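PDB 4DZH: amidohydrolase from Xanthomonas campestris pv. campestris, which probably acts as a zinc-dependent deaminase of adenosine-type substrates such as 5'-methylthioadenosine. Local coordinates for residues V117-T122 / R439-R444; Q234-S239 / Q245-R250; A272-C277 / A301-R306. One frame throughout, in Å; residues are numbered along the deposited sequence.

Contact 1. Residues V117-T122 / R439-R444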
ATOM      1  N   VAL A 117     -25.399   5.010   9.694  1.00 21.31           N
ATOM      2  CA  VAL A 117     -24.866   3.662   9.659  1.00 18.14           C
ATOM      3  C   VAL A 117     -25.228   2.957   8.362  1.00 18.84           C
ATOM      4  O   VAL A 117     -24.405   2.254   7.766  1.00 17.55           O
ATOM      5  CB  VAL A 117     -25.310   2.910  10.890  1.00 17.80           C
ATOM      6  CG1 VAL A 117     -25.029   1.425  10.775  1.00 18.14           C
ATOM      7  CG2 VAL A 117     -24.638   3.500  12.102  1.00 19.65           C
ATOM      8  N   ALA A 118     -26.458   3.132   7.887  1.00 18.54           N
ATOM      9  CA  ALA A 118     -26.800   2.506   6.624  1.00 17.76           C
ATOM     10  C   ALA A 118     -25.990   3.060   5.445  1.00 17.41           C
ATOM     11  O   ALA A 118     -25.539   2.288   4.594  1.00 17.09           O
ATOM     12  CB  ALA A 118     -28.318   2.616   6.335  1.00 17.98           C
ATOM     13  N   ASP A 119     -25.827   4.384   5.373  1.00 19.06           N
ATOM     14  CA  ASP A 119     -25.157   4.985   4.232  1.00 20.80           C
ATOM     15  C   ASP A 119     -23.651   4.610   4.264  1.00 13.13           C
ATOM     16  O   ASP A 119     -23.075   4.276   3.206  1.00 16.24           O
ATOM     17  CB  ASP A 119     -25.306   6.503   4.253  1.00 24.02           C
ATOM     18  CG  ASP A 119     -26.739   6.968   3.914  1.00 28.64           C
ATOM     19  OD1 ASP A 119     -27.560   6.130   3.483  1.00 26.83           O
ATOM     20  OD2 ASP A 119     -27.004   8.181   4.097  1.00 28.66           O
ATOM     21  N   GLY A 120     -23.044   4.682   5.448  1.00 15.93           N
ATOM     22  CA  GLY A 120     -21.625   4.388   5.580  1.00 17.48           C
ATOM     23  C   GLY A 120     -21.321   2.916   5.279  1.00 13.93           C
ATOM     24  O   GLY A 120     -20.337   2.585   4.607  1.00 14.45           O
ATOM     25  N   THR A 121     -22.187   2.035   5.735  1.00 15.20           N
ATOM     26  CA  THR A 121     -22.032   0.613   5.450  1.00 15.45           C
ATOM     27  C   THR A 121     -22.167   0.330   3.967  1.00 13.83           C
ATOM     28  O   THR A 121     -21.404  -0.471   3.376  1.00 13.47           O
ATOM     29  CB  THR A 121     -23.072  -0.196   6.245  1.00 16.13           C
ATOM     30  OG1 THR A 121     -22.865   0.046   7.650  1.00 16.57           O
ATOM     31  CG2 THR A 121     -22.891  -1.663   5.981  1.00 15.53           C
ATOM     32  N   THR A 122     -23.149   0.992   3.332  1.00 16.10           N
ATOM     33  CA  THR A 122     -23.372   0.807   1.922  1.00 17.66           C
ATOM     34  C   THR A 122     -22.184   1.304   1.089  1.00 15.73           C
ATOM     35  O   THR A 122     -21.736   0.622   0.150  1.00 14.76           O
ATOM     36  CB  THR A 122     -24.666   1.529   1.496  1.00 15.57           C
ATOM     37  OG1 THR A 122     -25.750   1.006   2.244  1.00 18.51           O
ATOM     38  CG2 THR A 122     -24.906   1.342   0.023  1.00 15.86           C
ATOM     39  N   ARG A 439     -20.875  13.225  -0.238  1.00 23.19           N
ATOM     40  CA  ARG A 439     -20.732  14.682  -0.183  1.00 27.12           C
ATOM     41  C   ARG A 439     -21.716  15.363   0.779  1.00 30.28           C
ATOM     42  O   ARG A 439     -21.344  16.336   1.461  1.00 30.71           O
ATOM     43  CB  ARG A 439     -20.873  15.240  -1.572  1.00 31.68           C
ATOM     44  CG  ARG A 439     -19.987  14.497  -2.512  1.00 35.59           C
ATOM     45  CD  ARG A 439     -19.945  15.123  -3.881  1.00 38.17           C
ATOM     46  NE  ARG A 439     -18.624  14.960  -4.478  1.00 38.54           N
ATOM     47  CZ  ARG A 439     -18.412  14.743  -5.775  1.00 39.31           C
ATOM     48  NH1 ARG A 439     -19.434  14.637  -6.611  1.00 42.25           N
ATOM     49  NH2 ARG A 439     -17.174  14.632  -6.246  1.00 39.00           N
ATOM     50  N   GLN A 440     -22.958  14.850   0.863  1.00 28.97           N
ATOM     51  CA  GLN A 440     -23.875  15.344   1.877  1.00 26.79           C
ATOM     52  C   GLN A 440     -23.306  15.176   3.245  1.00 25.61           C
ATOM     53  O   GLN A 440     -23.293  16.108   4.050  1.00 28.82           O
ATOM     54  CB  GLN A 440     -25.229  14.596   1.848  1.00 24.31           C
ATOM     55  CG  GLN A 440     -26.109  15.013   3.074  1.00 31.40           C
ATOM     56  CD  GLN A 440     -27.308  14.131   3.281  1.00 33.71           C
ATOM     57  OE1 GLN A 440     -27.206  13.026   3.833  1.00 34.79           O
ATOM     58  NE2 GLN A 440     -28.456  14.606   2.833  1.00 29.62           N
ATOM     59  N   TRP A 441     -22.855  13.954   3.541  1.00 24.96           N
ATOM     60  CA  TRP A 441     -22.310  13.676   4.856  1.00 27.70           C
ATOM     61  C   TRP A 441     -21.075  14.525   5.164  1.00 22.05           C
ATOM     62  O   TRP A 441     -20.843  14.916   6.324  1.00 25.57           O
ATOM     63  CB  TRP A 441     -21.994  12.187   4.968  1.00 30.38           C
ATOM     64  CG  TRP A 441     -23.243  11.407   5.264  1.00 26.33           C
ATOM     65  CD1 TRP A 441     -23.911  10.542   4.434  1.00 27.03           C
ATOM     66  CD2 TRP A 441     -23.989  11.482   6.468  1.00 24.85           C
ATOM     67  NE1 TRP A 441     -25.033  10.045   5.089  1.00 22.81           N
ATOM     68  CE2 TRP A 441     -25.090  10.606   6.339  1.00 24.54           C
ATOM     69  CE3 TRP A 441     -23.825  12.197   7.664  1.00 27.38           C
ATOM     70  CZ2 TRP A 441     -26.018  10.435   7.352  1.00 25.28           C
ATOM     71  CZ3 TRP A 441     -24.740  12.023   8.676  1.00 27.30           C
ATOM     72  CH2 TRP A 441     -25.830  11.148   8.515  1.00 24.50           C
ATOM     73  N   ARG A 442     -20.304  14.803   4.124  1.00 25.63           N
ATOM     74  CA  ARG A 442     -19.109  15.638   4.250  1.00 27.23           C
ATOM     75  C   ARG A 442     -19.507  17.020   4.773  1.00 26.28           C
ATOM     76  O   ARG A 442     -18.931  17.524   5.733  1.00 28.57           O
ATOM     77  CB  ARG A 442     -18.423  15.757   2.891  1.00 25.90           C
ATOM     78  CG  ARG A 442     -16.939  16.088   2.962  1.00 31.54           C
ATOM     79  CD  ARG A 442     -16.775  17.555   3.154  1.00 31.18           C
ATOM     80  NE  ARG A 442     -17.504  18.270   2.121  1.00 34.03           N
ATOM     81  CZ  ARG A 442     -17.011  18.487   0.906  1.00 39.07           C
ATOM     82  NH1 ARG A 442     -17.715  19.163   0.002  1.00 44.97           N
ATOM     83  NH2 ARG A 442     -15.789  18.044   0.605  1.00 37.79           N
ATOM     84  N   ASP A 443     -20.548  17.584   4.180  1.00 28.21           N
ATOM     85  CA  ASP A 443     -21.102  18.883   4.627  1.00 33.32           C
ATOM     86  C   ASP A 443     -21.688  18.903   6.061  1.00 31.83           C
ATOM     87  O   ASP A 443     -21.491  19.867   6.819  1.00 31.63           O
ATOM     88  CB  ASP A 443     -22.158  19.361   3.644  1.00 32.89           C
ATOM     89  CG  ASP A 443     -21.592  19.630   2.246  1.00 35.59           C
ATOM     90  OD1 ASP A 443     -20.359  19.882   2.081  1.00 35.33           O
ATOM     91  OD2 ASP A 443     -22.395  19.594   1.301  1.00 37.91           O
ATOM     92  N   ARG A 444     -22.392  17.836   6.434  1.00 30.19           N
ATOM     93  CA  ARG A 444     -22.968  17.731   7.768  1.00 28.83           C
ATOM     94  C   ARG A 444     -21.912  17.676   8.822  1.00 31.81           C
ATOM     95  O   ARG A 444     -22.017  18.356   9.846  1.00 34.89           O
ATOM     96  CB  ARG A 444     -23.812  16.464   7.881  1.00 27.24           C
ATOM     97  CG  ARG A 444     -25.080  16.557   7.128  1.00 28.87           C
ATOM     98  CD  ARG A 444     -25.960  15.397   7.464  1.00 28.25           C
ATOM     99  NE  ARG A 444     -27.290  15.582   6.880  1.00 27.98           N
ATOM    100  CZ  ARG A 444     -28.206  14.627   6.851  1.00 28.36           C
ATOM    101  NH1 ARG A 444     -27.952  13.439   7.385  1.00 29.23           N
ATOM    102  NH2 ARG A 444     -29.370  14.863   6.280  1.00 25.09           N
TER
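Asp119 and Trp441 carry this helix-to-helix contact almost alone, a worked example of how one well-aimed bond can span backbones whose nearest CA atoms, those of Asp119 and Trp441, stay 9.2 Å apart. Along 439-444, Gln440 comes first; its OE1 lies over the rim of the indole. Trp441 follows, with CG beside its own backbone N (chi1 -80°), and its side chain projects toward helix 114-130. There NE1 donates to OD2 of Asp119 over 2.9 Å, nearly straight at 176°. The oxygen lies in the ring plane and receives the hydrogen on its anti lone pair, while the carboxylate is turned 70° from the indole. Phe116 packs edge-to-face with the same ring. One turn further on, NH1 of Arg444 comes over the face that Gln440 also meets, again toward the rim, and OE1 of Gln440 sits over the centre of the Arg444 guanidinium. Asn437, from an earlier turn of helix 431-447, adds its ND2 as a second donor to OD2 of Asp119. Two neutral N-H groups of one helix thus converge on one carboxylate oxygen of the other, which would favour the ionised form of Asp119; these directional bonds add to the Phe116 ring contact in joining the helices.

Contact 2. Residues Q234-S239 / Q245-R250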
ATOM      1  N   GLN A 234      -0.566   2.053  26.564  1.00 27.06           N
ATOM      2  CA  GLN A 234      -1.296   2.771  27.619  1.00 30.26           C
ATOM      3  C   GLN A 234      -2.452   1.926  28.158  1.00 30.86           C
ATOM      4  O   GLN A 234      -2.752   1.981  29.351  1.00 26.87           O
ATOM      5  CB  GLN A 234      -1.764   4.164  27.162  1.00 32.51           C
ATOM      6  CG  GLN A 234      -2.404   5.029  28.283  1.00 48.97           C
ATOM      7  CD  GLN A 234      -1.424   5.407  29.415  1.00 51.99           C
ATOM      8  OE1 GLN A 234      -0.470   6.166  29.205  1.00 53.09           O
ATOM      9  NE2 GLN A 234      -1.658   4.863  30.617  1.00 51.46           N
ATOM     10  N   GLU A 235      -3.100   1.144  27.287  1.00 26.08           N
ATOM     11  CA  GLU A 235      -4.125   0.171  27.701  1.00 27.73           C
ATOM     12  C   GLU A 235      -3.583  -0.871  28.702  1.00 30.02           C
ATOM     13  O   GLU A 235      -4.215  -1.177  29.736  1.00 30.65           O
ATOM     14  CB  GLU A 235      -4.708  -0.558  26.473  1.00 26.76           C
ATOM     15  CG  GLU A 235      -5.580  -1.757  26.865  1.00 26.38           C
ATOM     16  CD  GLU A 235      -5.918  -2.693  25.697  1.00 24.76           C
ATOM     17  OE1 GLU A 235      -5.817  -2.247  24.540  1.00 27.12           O
ATOM     18  OE2 GLU A 235      -6.293  -3.861  25.945  1.00 24.38           O
ATOM     19  N   VAL A 236      -2.426  -1.438  28.382  1.00 24.52           N
ATOM     20  CA  VAL A 236      -1.816  -2.405  29.279  1.00 28.59           C
ATOM     21  C   VAL A 236      -1.452  -1.751  30.624  1.00 30.42           C
ATOM     22  O   VAL A 236      -1.737  -2.303  31.702  1.00 30.53           O
ATOM     23  CB  VAL A 236      -0.602  -3.078  28.641  1.00 30.31           C
ATOM     24  CG1 VAL A 236       0.116  -3.962  29.697  1.00 29.73           C
ATOM     25  CG2 VAL A 236      -1.035  -3.900  27.434  1.00 30.57           C
ATOM     26  N   ALA A 237      -0.891  -0.549  30.582  1.00 28.37           N
ATOM     27  CA  ALA A 237      -0.473   0.117  31.829  1.00 31.92           C
ATOM     28  C   ALA A 237      -1.686   0.528  32.683  1.00 35.02           C
ATOM     29  O   ALA A 237      -1.692   0.345  33.931  1.00 33.90           O
ATOM     30  CB  ALA A 237       0.383   1.326  31.504  1.00 31.46           C
ATOM     31  N   ASP A 238      -2.712   1.082  32.030  1.00 31.39           N
ATOM     32  CA  ASP A 238      -3.897   1.524  32.754  1.00 29.31           C
ATOM     33  C   ASP A 238      -4.550   0.314  33.441  1.00 32.00           C
ATOM     34  O   ASP A 238      -5.121   0.421  34.545  1.00 30.71           O
ATOM     35  CB  ASP A 238      -4.927   2.171  31.815  1.00 32.74           C
ATOM     36  CG  ASP A 238      -4.554   3.590  31.393  1.00 39.15           C
ATOM     37  OD1 ASP A 238      -3.669   4.221  32.025  1.00 40.16           O
ATOM     38  OD2 ASP A 238      -5.180   4.079  30.407  1.00 42.35           O
ATOM     39  N   SER A 239      -4.504  -0.830  32.757  1.00 27.72           N
ATOM     40  CA  SER A 239      -5.037  -2.081  33.305  1.00 27.14           C
ATOM     41  C   SER A 239      -4.294  -2.522  34.564  1.00 29.04           C
ATOM     42  O   SER A 239      -4.913  -2.968  35.545  1.00 33.58           O
ATOM     43  CB  SER A 239      -4.943  -3.216  32.294  1.00 28.18           C
ATOM     44  OG  SER A 239      -5.584  -4.378  32.808  1.00 28.85           O
ATOM     45  N   GLN A 245      -3.236  -6.243  36.925  1.00 35.41           N
ATOM     46  CA  GLN A 245      -3.073  -7.348  35.978  1.00 35.79           C
ATOM     47  C   GLN A 245      -3.033  -6.797  34.534  1.00 29.04           C
ATOM     48  O   GLN A 245      -3.739  -5.841  34.246  1.00 30.34           O
ATOM     49  CB  GLN A 245      -4.367  -8.164  36.015  1.00 43.11           C
ATOM     50  CG  GLN A 245      -4.250  -9.504  36.655  1.00 47.91           C
ATOM     51  CD  GLN A 245      -5.554 -10.257  36.670  1.00 44.31           C
ATOM     52  OE1 GLN A 245      -6.658  -9.676  36.650  1.00 43.70           O
ATOM     53  NE2 GLN A 245      -5.443 -11.576  36.700  1.00 45.27           N
ATOM     54  N   ARG A 246      -2.264  -7.413  33.640  1.00 30.16           N
ATOM     55  CA  ARG A 246      -2.367  -7.113  32.201  1.00 31.60           C
ATOM     56  C   ARG A 246      -3.787  -7.465  31.741  1.00 30.31           C
ATOM     57  O   ARG A 246      -4.439  -8.325  32.336  1.00 29.87           O
ATOM     58  CB  ARG A 246      -1.368  -7.932  31.370  1.00 33.27           C
ATOM     59  CG  ARG A 246       0.111  -7.621  31.551  1.00 35.48           C
ATOM     60  CD  ARG A 246       0.975  -8.757  30.970  1.00 34.68           C
ATOM     61  NE  ARG A 246       0.909  -8.899  29.498  1.00 34.90           N
ATOM     62  CZ  ARG A 246       1.610  -8.154  28.655  1.00 39.16           C
ATOM     63  NH1 ARG A 246       2.383  -7.188  29.157  1.00 42.14           N
ATOM     64  NH2 ARG A 246       1.537  -8.359  27.317  1.00 28.29           N
ATOM     65  N   PRO A 247      -4.277  -6.839  30.642  1.00 28.50           N
ATOM     66  CA  PRO A 247      -5.665  -7.135  30.260  1.00 27.79           C
ATOM     67  C   PRO A 247      -5.891  -8.611  29.907  1.00 24.05           C
ATOM     68  O   PRO A 247      -6.927  -9.143  30.280  1.00 25.64           O
ATOM     69  CB  PRO A 247      -5.904  -6.230  29.027  1.00 23.99           C
ATOM     70  CG  PRO A 247      -4.991  -5.091  29.231  1.00 23.43           C
ATOM     71  CD  PRO A 247      -3.747  -5.656  29.941  1.00 25.55           C
ATOM     72  N   LEU A 248      -4.957  -9.258  29.214  1.00 27.42           N
ATOM     73  CA  LEU A 248      -5.173 -10.665  28.880  1.00 26.95           C
ATOM     74  C   LEU A 248      -5.304 -11.526  30.150  1.00 31.29           C
ATOM     75  O   LEU A 248      -6.095 -12.469  30.186  1.00 30.25           O
ATOM     76  CB  LEU A 248      -4.095 -11.177  27.915  1.00 28.56           C
ATOM     77  CG  LEU A 248      -4.448 -11.017  26.428  1.00 29.74           C
ATOM     78  CD1 LEU A 248      -3.196 -11.242  25.600  1.00 30.93           C
ATOM     79  CD2 LEU A 248      -5.613 -11.983  26.091  1.00 27.97           C
ATOM     80  N   ALA A 249      -4.547 -11.188  31.193  1.00 31.10           N
ATOM     81  CA  ALA A 249      -4.661 -11.893  32.477  1.00 32.58           C
ATOM     82  C   ALA A 249      -6.049 -11.720  33.102  1.00 33.34           C
ATOM     83  O   ALA A 249      -6.663 -12.688  33.589  1.00 32.54           O
ATOM     84  CB  ALA A 249      -3.566 -11.419  33.436  1.00 30.99           C
ATOM     85  N   ARG A 250      -6.547 -10.483  33.102  1.00 31.59           N
ATOM     86  CA  ARG A 250      -7.909 -10.212  33.563  1.00 31.43           C
ATOM     87  C   ARG A 250      -8.991 -10.912  32.730  1.00 33.03           C
ATOM     88  O   ARG A 250      -9.929 -11.482  33.276  1.00 32.91           O
ATOM     89  CB  ARG A 250      -8.183  -8.714  33.623  1.00 29.36           C
ATOM     90  CG  ARG A 250      -9.661  -8.343  33.720  1.00 29.95           C
ATOM     91  CD  ARG A 250      -9.843  -6.820  33.805  1.00 29.80           C
ATOM     92  NE  ARG A 250     -11.251  -6.470  33.868  1.00 28.42           N
ATOM     93  CZ  ARG A 250     -11.864  -5.707  32.974  1.00 29.65           C
ATOM     94  NH1 ARG A 250     -11.160  -5.207  31.969  1.00 26.44           N
ATOM     95  NH2 ARG A 250     -13.180  -5.452  33.078  1.00 27.11           N
TER
HETATM   96  O   HOH W   1      -8.234  -4.839  31.642  1.00 26.51           O
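Ser239 and Pro247 meet where helix 233-243 turns tightly into helix 247-254, two consecutive helices joined by a short turn, after strand 225-229 of the TIM barrel. CB of Ser239 lies 3.6 Å from CG of Pro247, and the hydroxyl, placed anti to the backbone N (chi1 -174°), donates to the carbonyl O of Gln245 over 2.8 Å. The proline, in the first turn of its helix just after Arg246 at the N-cap, has further neighbours: its CD packs 4.1 Å from CG2 of Val236, and its CG lies 3.7 Å from OE2 of Glu235. The two methyls of Val236 divide their work, CG1 resting 4.0 Å from NH1 of Arg246, against a guanidinium it approaches obliquely.

A second shell fixes these groups. The carboxylate of Glu235 accepts from the backbone N atoms of His230 and Glu231, which anchors it to the chain just after the zinc ligand His228, while NE2 of His230 accepts from the N of Leu248. Arg246 is held by a salt bridge to Glu273. Arg250 joins Asp208 in another and makes a cation-pi contact with Tyr243. One water bridges two side chains across the contact, donating to OG of Ser239 at 2.9 Å and accepting from NH1 of Arg250 at 3.0 Å.

Contact 3. Residues A272-C277 / A301-R306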
ATOM      1  N   ALA A 272       4.242 -16.287  26.567  1.00 39.76           N
ATOM      2  CA  ALA A 272       3.170 -16.883  27.353  1.00 42.67           C
ATOM      3  C   ALA A 272       1.825 -16.637  26.696  1.00 39.39           C
ATOM      4  O   ALA A 272       1.033 -17.567  26.453  1.00 40.28           O
ATOM      5  CB  ALA A 272       3.178 -16.273  28.752  1.00 44.74           C
ATOM      6  N   GLU A 273       1.576 -15.378  26.374  1.00 40.81           N
ATOM      7  CA  GLU A 273       0.314 -14.992  25.740  1.00 41.20           C
ATOM      8  C   GLU A 273       0.092 -15.641  24.371  1.00 32.99           C
ATOM      9  O   GLU A 273      -1.040 -16.129  24.090  1.00 32.82           O
ATOM     10  CB  GLU A 273       0.185 -13.477  25.715  1.00 41.57           C
ATOM     11  CG  GLU A 273      -0.071 -12.987  27.132  1.00 40.59           C
ATOM     12  CD  GLU A 273       0.136 -11.504  27.334  1.00 34.54           C
ATOM     13  OE1 GLU A 273       0.753 -10.888  26.468  1.00 34.18           O
ATOM     14  OE2 GLU A 273      -0.350 -10.979  28.376  1.00 37.95           O
ATOM     15  N   ILE A 274       1.166 -15.757  23.591  1.00 32.52           N
ATOM     16  CA  ILE A 274       1.101 -16.415  22.292  1.00 30.42           C
ATOM     17  C   ILE A 274       0.655 -17.852  22.406  1.00 32.40           C
ATOM     18  O   ILE A 274      -0.337 -18.266  21.772  1.00 35.45           O
ATOM     19  CB  ILE A 274       2.416 -16.327  21.516  1.00 36.25           C
ATOM     20  CG1 ILE A 274       2.795 -14.875  21.246  1.00 35.98           C
ATOM     21  CG2 ILE A 274       2.286 -17.031  20.199  1.00 38.91           C
ATOM     22  CD1 ILE A 274       4.053 -14.759  20.464  1.00 38.09           C
ATOM     23  N   HIS A 275       1.354 -18.602  23.249  1.00 38.34           N
ATOM     24  CA  HIS A 275       0.997 -19.992  23.529  1.00 39.23           C
ATOM     25  C   HIS A 275      -0.345 -20.119  24.246  1.00 37.53           C
ATOM     26  O   HIS A 275      -1.109 -21.073  23.981  1.00 35.60           O
ATOM     27  CB  HIS A 275       2.169 -20.738  24.204  1.00 43.52           C
ATOM     28  CG  HIS A 275       3.376 -20.790  23.327  1.00 51.08           C
ATOM     29  ND1 HIS A 275       3.575 -21.790  22.400  1.00 54.35           N
ATOM     30  CD2 HIS A 275       4.392 -19.906  23.151  1.00 53.11           C
ATOM     31  CE1 HIS A 275       4.687 -21.550  21.727  1.00 55.19           C
ATOM     32  NE2 HIS A 275       5.206 -20.418  22.167  1.00 55.64           N
ATOM     33  N   LEU A 276      -0.678 -19.126  25.074  1.00 36.60           N
ATOM     34  CA  LEU A 276      -2.028 -19.054  25.627  1.00 37.32           C
ATOM     35  C   LEU A 276      -3.077 -19.077  24.522  1.00 35.19           C
ATOM     36  O   LEU A 276      -4.058 -19.879  24.575  1.00 33.64           O
ATOM     37  CB  LEU A 276      -2.213 -17.826  26.530  1.00 41.00           C
ATOM     38  CG  LEU A 276      -3.564 -17.799  27.275  1.00 44.53           C
ATOM     39  CD1 LEU A 276      -3.812 -19.095  28.087  1.00 43.48           C
ATOM     40  CD2 LEU A 276      -3.725 -16.562  28.166  1.00 44.25           C
ATOM     41  N   CYS A 277      -2.872 -18.220  23.513  1.00 38.80           N
ATOM     42  CA  CYS A 277      -3.813 -18.087  22.405  1.00 32.89           C
ATOM     43  C   CYS A 277      -3.860 -19.390  21.626  1.00 30.32           C
ATOM     44  O   CYS A 277      -4.960 -19.916  21.348  1.00 36.97           O
ATOM     45  CB  CYS A 277      -3.448 -16.892  21.509  1.00 33.57           C
ATOM     46  SG  CYS A 277      -3.594 -15.255  22.345  1.00 44.60           S
ATOM     47  N   ALA A 301       3.243 -10.677  14.334  1.00 18.70           N
ATOM     48  CA  ALA A 301       2.488 -11.565  13.478  1.00 23.67           C
ATOM     49  C   ALA A 301       3.224 -12.838  13.122  1.00 22.04           C
ATOM     50  O   ALA A 301       2.613 -13.909  13.048  1.00 23.31           O
ATOM     51  CB  ALA A 301       2.031 -10.820  12.209  1.00 24.49           C
ATOM     52  N   CYS A 302       4.529 -12.740  12.869  1.00 25.53           N
ATOM     53  CA  CYS A 302       5.286 -13.932  12.548  1.00 28.18           C
ATOM     54  C   CYS A 302       5.316 -14.875  13.767  1.00 25.49           C
ATOM     55  O   CYS A 302       5.139 -16.086  13.634  1.00 25.89           O
ATOM     56  CB  CYS A 302       6.706 -13.581  12.141  1.00 29.78           C
ATOM     57  SG  CYS A 302       7.690 -15.048  11.799  1.00 31.93           S
ATOM     58  N   ALA A 303       5.510 -14.301  14.948  1.00 25.95           N
ATOM     59  CA  ALA A 303       5.559 -15.143  16.154  1.00 30.85           C
ATOM     60  C   ALA A 303       4.246 -15.897  16.356  1.00 30.55           C
ATOM     61  O   ALA A 303       4.245 -17.100  16.691  1.00 32.91           O
ATOM     62  CB  ALA A 303       5.911 -14.318  17.385  1.00 33.85           C
ATOM     63  N   LEU A 304       3.130 -15.201  16.145  1.00 25.25           N
ATOM     64  CA  LEU A 304       1.821 -15.786  16.358  1.00 24.94           C
ATOM     65  C   LEU A 304       1.580 -16.857  15.328  1.00 27.06           C
ATOM     66  O   LEU A 304       1.056 -17.914  15.650  1.00 30.38           O
ATOM     67  CB  LEU A 304       0.732 -14.717  16.211  1.00 24.15           C
ATOM     68  CG  LEU A 304       0.604 -13.713  17.359  1.00 27.34           C
ATOM     69  CD1 LEU A 304      -0.168 -12.471  16.940  1.00 22.45           C
ATOM     70  CD2 LEU A 304      -0.145 -14.386  18.521  1.00 27.42           C
ATOM     71  N   GLN A 305       1.931 -16.573  14.063  1.00 24.78           N
ATOM     72  CA  GLN A 305       1.651 -17.537  13.029  1.00 24.95           C
ATOM     73  C   GLN A 305       2.467 -18.832  13.274  1.00 28.14           C
ATOM     74  O   GLN A 305       1.937 -19.935  13.173  1.00 30.43           O
ATOM     75  CB  GLN A 305       1.907 -16.902  11.643  1.00 27.34           C
ATOM     76  CG  GLN A 305       1.536 -17.794  10.492  1.00 26.95           C
ATOM     77  CD  GLN A 305       2.692 -18.678  10.113  1.00 31.96           C
ATOM     78  OE1 GLN A 305       3.854 -18.272  10.213  1.00 36.77           O
ATOM     79  NE2 GLN A 305       2.392 -19.898   9.689  1.00 30.46           N
ATOM     80  N   ARG A 306       3.736 -18.691  13.621  1.00 31.10           N
ATOM     81  CA  ARG A 306       4.546 -19.887  13.794  1.00 31.32           C
ATOM     82  C   ARG A 306       4.198 -20.642  15.069  1.00 33.43           C
ATOM     83  O   ARG A 306       4.521 -21.823  15.206  1.00 38.34           O
ATOM     84  CB  ARG A 306       6.030 -19.574  13.718  1.00 29.04           C
ATOM     85  CG  ARG A 306       6.371 -19.013  12.324  1.00 30.58           C
ATOM     86  CD  ARG A 306       7.807 -18.578  12.180  1.00 32.69           C
ATOM     87  NE  ARG A 306       8.107 -18.304  10.770  1.00 35.44           N
ATOM     88  CZ  ARG A 306       9.262 -17.816  10.334  1.00 36.29           C
ATOM     89  NH1 ARG A 306      10.239 -17.542  11.203  1.00 35.42           N
ATOM     90  NH2 ARG A 306       9.447 -17.602   9.028  1.00 32.86           N
TER
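Ile274 does the reaching for its helix: its CD1 end meets Ala303 of helix 301-306, while CG1 and CG2 share CD2 of Leu304. CG1 stands beside the backbone N (chi1 -61°) and the chain continues extended (chi2 -179°), which carries CD1 forward until it touches CB of Ala303 at 3.6 Å. The other branch, CG2, lies 4.0 Å from CD2 of Leu304, and CG1 meets that same methyl at an equal distance. Leu304 answers with its own CG beside the backbone N (chi1 -74°); its CB does not aim straight across, yet the fork brings CD2 over the isoleucine, the two side chains running at a slant to each other. Backbones come close here, with CA of Ile274 and CA of Leu304 only 6.0 Å apart, and a few methyl and methylene groups make the contact. The contacts between the two helices are aliphatic. Around them, Ile274 also touches Ala307, and Leu304 reaches inward to Val284 on strand 283-286. Outer helices of successive beta-alpha units packing on each other through aliphatic residues, one of them also against a barrel strand, are typical of a TIM barrel, the fold of this enzyme.

Overall arrangement
Contacts 2 and 3 form one neighbourhood and contact 1 stands apart from both. The centres of contacts 2 and 3 lie 18 Å apart, and they are joined directly: NE of Arg246 makes a 2.7 Å salt bridge to OE2 of Glu273, with Leu248 packing beside it. Contact 1 ties a helix near the C-terminus back to an early one, and along the chain it encloses both others; its centre is 36 Å from that of contact 2 and 39 Å from that of contact 3, which lies on the opposite side of the chain's centre. Of the three, contact 2 approaches the metal centre: the Glu235 side chain is about 10 Å from a bound zinc ion and about 6 Å from the side chain of the zinc ligand His228.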